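Local coordinates for protein racemase (Pseudovibrio sp. JE062, PDB 3MKC) that is a racemase-type member of the enolase superfamily, pairing an enolase-type N-terminal domain with a barrel domain, at residues A223-A237 and K251-A263. Sequence-based numbering, arbitrary orientation.
Sequences ARLLNSIEDLELYFA and KLVENTRSRICGA
Arg-259 reaches across to Tyr-235 along its whole length. Arg-259 CB packs on CB of Phe-236 at 3.6 Å, while CG and CD run past the carbonyl oxygen of Tyr-235. From CG to NE the chain is extended; a turn at the last torsion (chi4 77°) then brings the guanidinium flat over one face of the phenol, planes 8° apart. Arg-259 CZ sits 3.7 Å from the centroid of the Tyr-235 ring, which meets the definition of a cation-pi stack, with NH1 above the ring centre and NH2 toward the hydroxyl end. Arg-259 NH1 also donates to Tyr-235 O (2.9 Å), arriving on a lone pair of that carbonyl, with the oxygen at the edge of the guanidinium and nearly in its plane, a second restraint on the group's rotation. The phenol OH of Tyr-235 hydrogen-bonds Gln-310 OE1.

Next along, Ala-237 N donates to Arg-259 O (2.9 Å) and Cys-261 N to Ala-237 O (3.2 Å), the bonding pattern of a parallel bridge. Strands 236-238 and 261-262 thus meet as successive strands of the enolase-superfamily barrel, joined through helix 246-255 in a beta-alpha-beta crossover. Cys-261 SG lies over one face of the Phe-236 ring, offset toward its rim and 3.4 Å from the centroid, a sulfur-aromatic contact.

On the helical side, the axes of 223-228 and 251-255 are inclined at 39°. Thr-256 CG2 fits against CA and CB of Ala-223, and Leu-226 CD1 meets Ile-260 CD1 at 3.9 Å. Asn-227 ND2 donates to Asn-255 O in a nearly straight bond, in both the amide and carbonyl planes; Asn-227 OD1 accepts a hydrogen bond from a water that also donates to Glu-230 OE1 and accepts from Arg-257 N.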
loop_
_atom_site.group_PDB
_atom_site.type_symbol
_atom_site.label_atom_id
_atom_site.label_comp_id
_atom_site.label_asym_id
_atom_site.label_seq_id
_atom_site.Cartn_x
_atom_site.Cartn_y
_atom_site.Cartn_z
ATOM N N ALA A 223 21.478 9.724 -11.578
ATOM C CA ALA A 223 21.099 10.192 -12.912
ATOM C C ALA A 223 21.933 9.487 -13.977
ATOM O O ALA A 223 21.405 9.095 -15.019
ATOM C CB ALA A 223 21.279 11.705 -13.018
ATOM N N ARG A 224 23.229 9.323 -13.722
ATOM C CA ARG A 224 24.094 8.639 -14.687
ATOM C C ARG A 224 23.595 7.224 -14.914
ATOM O O ARG A 224 23.485 6.763 -16.049
ATOM C CB ARG A 224 25.543 8.580 -14.196
ATOM C CG ARG A 224 26.386 9.737 -14.658
ATOM C CD ARG A 224 27.866 9.502 -14.387
ATOM N NE ARG A 224 28.664 10.629 -14.860
ATOM C CZ ARG A 224 29.975 10.746 -14.678
ATOM N NH1 ARG A 224 30.640 9.799 -14.029
ATOM N NH2 ARG A 224 30.613 11.818 -15.137
ATOM N N LEU A 225 23.296 6.533 -13.822
ATOM C CA LEU A 225 22.805 5.167 -13.915
ATOM C C LEU A 225 21.494 5.104 -14.688
ATOM O O LEU A 225 21.368 4.343 -15.643
ATOM C CB LEU A 225 22.608 4.581 -12.517
ATOM C CG LEU A 225 21.837 3.262 -12.403
ATOM C CD1 LEU A 225 22.522 2.174 -13.219
ATOM C CD2 LEU A 225 21.745 2.861 -10.943
ATOM N N LEU A 226 20.516 5.909 -14.284
ATOM C CA LEU A 226 19.228 5.890 -14.965
ATOM C C LEU A 226 19.329 6.308 -16.425
ATOM O O LEU A 226 18.631 5.768 -17.282
ATOM C CB LEU A 226 18.222 6.773 -14.222
ATOM C CG LEU A 226 17.893 6.319 -12.794
ATOM C CD1 LEU A 226 16.806 7.222 -12.224
ATOM C CD2 LEU A 226 17.417 4.861 -12.796
ATOM N N ASN A 227 20.203 7.261 -16.724
ATOM C CA ASN A 227 20.349 7.692 -18.101
ATOM C C ASN A 227 20.954 6.606 -18.984
ATOM O O ASN A 227 20.612 6.502 -20.158
ATOM C CB ASN A 227 21.191 8.971 -18.184
ATOM C CG ASN A 227 20.416 10.197 -17.748
ATOM O OD1 ASN A 227 19.192 10.233 -17.863
ATOM N ND2 ASN A 227 21.121 11.214 -17.263
ATOM N N SER A 228 21.821 5.777 -18.418
ATOM C CA SER A 228 22.467 4.721 -19.202
ATOM C C SER A 228 21.575 3.518 -19.503
ATOM O O SER A 228 21.914 2.689 -20.349
ATOM C CB SER A 228 23.741 4.242 -18.497
ATOM O OG SER A 228 23.434 3.467 -17.353
ATOM N N ILE A 229 20.442 3.411 -18.814
ATOM C CA ILE A 229 19.541 2.287 -19.053
ATOM C C ILE A 229 18.200 2.743 -19.610
ATOM O O ILE A 229 17.180 2.077 -19.440
ATOM C CB ILE A 229 19.304 1.466 -17.771
ATOM C CG1 ILE A 229 18.672 2.345 -16.689
ATOM C CG2 ILE A 229 20.625 0.868 -17.292
ATOM C CD1 ILE A 229 18.350 1.588 -15.420
ATOM N N GLU A 230 18.218 3.884 -20.287
ATOM C CA GLU A 230 17.020 4.437 -20.887
ATOM C C GLU A 230 16.445 3.443 -21.901
ATOM O O GLU A 230 15.229 3.305 -22.032
ATOM C CB GLU A 230 17.362 5.768 -21.569
ATOM C CG GLU A 230 16.158 6.630 -21.905
ATOM C CD GLU A 230 16.538 7.999 -22.440
ATOM O OE1 GLU A 230 17.108 8.809 -21.676
ATOM O OE2 GLU A 230 16.261 8.268 -23.629
ATOM N N ASP A 231 17.324 2.736 -22.604
ATOM C CA ASP A 231 16.893 1.765 -23.604
ATOM C C ASP A 231 16.072 0.610 -23.021
ATOM O O ASP A 231 15.311 -0.038 -23.743
ATOM C CB ASP A 231 18.111 1.210 -24.352
ATOM C CG ASP A 231 19.113 0.569 -23.424
ATOM O OD1 ASP A 231 19.545 1.240 -22.461
ATOM O OD2 ASP A 231 19.472 -0.602 -23.653
ATOM N N LEU A 232 16.225 0.351 -21.725
ATOM C CA LEU A 232 15.476 -0.723 -21.073
ATOM C C LEU A 232 14.002 -0.347 -20.935
ATOM O O LEU A 232 13.163 -1.187 -20.628
ATOM C CB LEU A 232 16.063 -1.032 -19.694
ATOM C CG LEU A 232 17.506 -1.542 -19.705
ATOM C CD1 LEU A 232 17.915 -1.923 -18.295
ATOM C CD2 LEU A 232 17.630 -2.742 -20.643
ATOM N N GLU A 233 13.692 0.925 -21.156
ATOM C CA GLU A 233 12.312 1.387 -21.078
ATOM C C GLU A 233 11.598 0.953 -19.800
ATOM O O GLU A 233 10.449 0.498 -19.843
ATOM C CB GLU A 233 11.530 0.871 -22.289
ATOM C CG GLU A 233 12.145 1.241 -23.636
ATOM C CD GLU A 233 11.362 0.676 -24.809
ATOM O OE1 GLU A 233 10.132 0.896 -24.865
ATOM O OE2 GLU A 233 11.976 0.013 -25.676
ATOM N N LEU A 234 12.270 1.096 -18.665
ATOM C CA LEU A 234 11.682 0.713 -17.383
ATOM C C LEU A 234 10.526 1.653 -17.029
ATOM O O LEU A 234 10.547 2.838 -17.374
ATOM C CB LEU A 234 12.767 0.740 -16.299
ATOM C CG LEU A 234 13.986 -0.146 -16.621
ATOM C CD1 LEU A 234 15.069 0.037 -15.569
ATOM C CD2 LEU A 234 13.547 -1.612 -16.693
ATOM N N TYR A 235 9.522 1.117 -16.342
ATOM C CA TYR A 235 8.355 1.900 -15.962
ATOM C C TYR A 235 8.699 2.970 -14.931
ATOM O O TYR A 235 8.257 4.110 -15.049
ATOM C CB TYR A 235 7.254 1.001 -15.407
ATOM C CG TYR A 235 5.941 1.729 -15.300
ATOM C CD1 TYR A 235 5.000 1.660 -16.327
ATOM C CD2 TYR A 235 5.664 2.544 -14.204
ATOM C CE1 TYR A 235 3.816 2.382 -16.265
ATOM C CE2 TYR A 235 4.495 3.273 -14.136
ATOM C CZ TYR A 235 3.572 3.194 -15.165
ATOM O OH TYR A 235 2.417 3.948 -15.109
ATOM N N PHE A 236 9.460 2.602 -13.905
ATOM C CA PHE A 236 9.854 3.593 -12.917
ATOM C C PHE A 236 11.062 3.224 -12.074
ATOM O O PHE A 236 11.511 2.073 -12.074
ATOM C CB PHE A 236 8.657 4.010 -12.030
ATOM C CG PHE A 236 8.171 2.960 -11.039
ATOM C CD1 PHE A 236 9.052 2.283 -10.192
ATOM C CD2 PHE A 236 6.803 2.758 -10.869
ATOM C CE1 PHE A 236 8.570 1.426 -9.189
ATOM C CE2 PHE A 236 6.305 1.907 -9.870
ATOM C CZ PHE A 236 7.191 1.241 -9.027
ATOM N N ALA A 237 11.601 4.227 -11.386
ATOM C CA ALA A 237 12.753 4.056 -10.520
ATOM C C ALA A 237 12.295 4.401 -9.106
ATOM O O ALA A 237 12.030 5.564 -8.796
ATOM C CB ALA A 237 13.868 4.975 -10.952
ATOM N N LYS A 251 15.999 16.747 -8.720
ATOM C CA LYS A 251 17.168 16.749 -9.592
ATOM C C LYS A 251 17.078 15.594 -10.572
ATOM O O LYS A 251 17.320 15.763 -11.769
ATOM C CB LYS A 251 18.454 16.623 -8.774
ATOM C CG LYS A 251 18.871 17.888 -8.049
ATOM C CD LYS A 251 19.320 18.956 -9.030
ATOM C CE LYS A 251 20.073 20.076 -8.334
ATOM N NZ LYS A 251 19.192 20.868 -7.432
ATOM N N LEU A 252 16.737 14.412 -10.062
ATOM C CA LEU A 252 16.610 13.236 -10.919
ATOM C C LEU A 252 15.547 13.485 -11.970
ATOM O O LEU A 252 15.706 13.113 -13.131
ATOM C CB LEU A 252 16.228 12.000 -10.101
ATOM C CG LEU A 252 17.275 11.447 -9.138
ATOM C CD1 LEU A 252 16.731 10.192 -8.459
ATOM C CD2 LEU A 252 18.552 11.121 -9.906
ATOM N N VAL A 253 14.448 14.107 -11.562
ATOM C CA VAL A 253 13.377 14.395 -12.508
ATOM C C VAL A 253 13.857 15.359 -13.580
ATOM O O VAL A 253 13.589 15.183 -14.767
ATOM C CB VAL A 253 12.149 15.012 -11.802
ATOM C CG1 VAL A 253 11.131 15.511 -12.851
ATOM C CG2 VAL A 253 11.507 13.971 -10.910
ATOM N N GLU A 254 14.575 16.381 -13.149
ATOM C CA GLU A 254 15.080 17.394 -14.062
ATOM C C GLU A 254 16.198 16.903 -14.965
ATOM O O GLU A 254 16.385 17.415 -16.068
ATOM C CB GLU A 254 15.592 18.591 -13.255
ATOM C CG GLU A 254 14.489 19.427 -12.644
ATOM C CD GLU A 254 14.950 20.205 -11.425
ATOM O OE1 GLU A 254 16.174 20.402 -11.252
ATOM O OE2 GLU A 254 14.073 20.626 -10.645
ATOM N N ASN A 255 16.931 15.895 -14.517
ATOM C CA ASN A 255 18.074 15.432 -15.293
ATOM C C ASN A 255 18.044 14.023 -15.893
ATOM O O ASN A 255 19.058 13.544 -16.389
ATOM C CB ASN A 255 19.325 15.635 -14.437
ATOM C CG ASN A 255 19.549 17.109 -14.090
ATOM O OD1 ASN A 255 19.999 17.886 -14.926
ATOM N ND2 ASN A 255 19.204 17.500 -12.862
ATOM N N THR A 256 16.888 13.366 -15.851
ATOM C CA THR A 256 16.752 12.034 -16.430
ATOM C C THR A 256 15.373 11.953 -17.075
ATOM O O THR A 256 14.545 12.843 -16.881
ATOM C CB THR A 256 16.835 10.914 -15.364
ATOM O OG1 THR A 256 15.610 10.874 -14.625
ATOM C CG2 THR A 256 17.991 11.156 -14.403
ATOM N N ARG A 257 15.127 10.888 -17.834
ATOM C CA ARG A 257 13.831 10.696 -18.477
ATOM C C ARG A 257 13.083 9.507 -17.862
ATOM O O ARG A 257 12.140 8.978 -18.449
ATOM C CB ARG A 257 14.012 10.488 -19.984
ATOM C CG ARG A 257 14.776 11.626 -20.653
ATOM C CD ARG A 257 14.646 11.596 -22.172
ATOM N NE ARG A 257 15.538 12.570 -22.794
ATOM C CZ ARG A 257 15.531 12.884 -24.086
ATOM N NH1 ARG A 257 14.667 12.306 -24.912
ATOM N NH2 ARG A 257 16.404 13.768 -24.555
ATOM N N SER A 258 13.515 9.089 -16.678
ATOM C CA SER A 258 12.879 7.975 -15.981
ATOM C C SER A 258 11.730 8.495 -15.135
ATOM O O SER A 258 11.676 9.688 -14.823
ATOM C CB SER A 258 13.868 7.285 -15.024
ATOM O OG SER A 258 14.790 6.453 -15.701
ATOM N N ARG A 259 10.806 7.608 -14.776
ATOM C CA ARG A 259 9.734 8.004 -13.872
ATOM C C ARG A 259 10.392 7.902 -12.502
ATOM O O ARG A 259 11.049 6.903 -12.198
ATOM C CB ARG A 259 8.553 7.033 -13.908
ATOM C CG ARG A 259 7.572 7.207 -15.058
ATOM C CD ARG A 259 6.247 6.549 -14.660
ATOM N NE ARG A 259 5.229 6.599 -15.698
ATOM C CZ ARG A 259 5.201 5.809 -16.764
ATOM N NH1 ARG A 259 6.142 4.894 -16.948
ATOM N NH2 ARG A 259 4.213 5.918 -17.641
ATOM N N ILE A 260 10.248 8.936 -11.686
ATOM C CA ILE A 260 10.834 8.924 -10.350
ATOM C C ILE A 260 9.704 8.795 -9.343
ATOM O O ILE A 260 8.739 9.548 -9.397
ATOM C CB ILE A 260 11.614 10.230 -10.081
ATOM C CG1 ILE A 260 12.672 10.430 -11.169
ATOM C CG2 ILE A 260 12.270 10.186 -8.712
ATOM C CD1 ILE A 260 13.670 9.291 -11.266
ATOM N N CYS A 261 9.809 7.818 -8.447
ATOM C CA CYS A 261 8.780 7.607 -7.435
ATOM C C CYS A 261 9.222 8.197 -6.112
ATOM O O CYS A 261 10.397 8.471 -5.902
ATOM C CB CYS A 261 8.547 6.120 -7.194
ATOM S SG CYS A 261 8.283 5.144 -8.674
ATOM N N GLY A 262 8.263 8.356 -5.211
ATOM C CA GLY A 262 8.576 8.855 -3.889
ATOM C C GLY A 262 7.410 8.623 -2.947
ATOM O O GLY A 262 6.353 8.139 -3.362
ATOM N N ALA A 263 7.632 8.924 -1.668
ATOM C CA ALA A 263 6.598 8.838 -0.634
ATOM C C ALA A 263 6.231 7.467 -0.069
ATOM O O ALA A 263 5.262 7.346 0.668
ATOM C CB ALA A 263 5.342 9.542 -1.123
HETATM O O HOH W 1 16.004 6.835 -17.942
HETATM O O HOH W 2 17.003 8.987 -18.826
HETATM O O HOH W 3 11.488 4.754 -15.396
HETATM O O HOH W 4 13.009 7.124 -6.697
#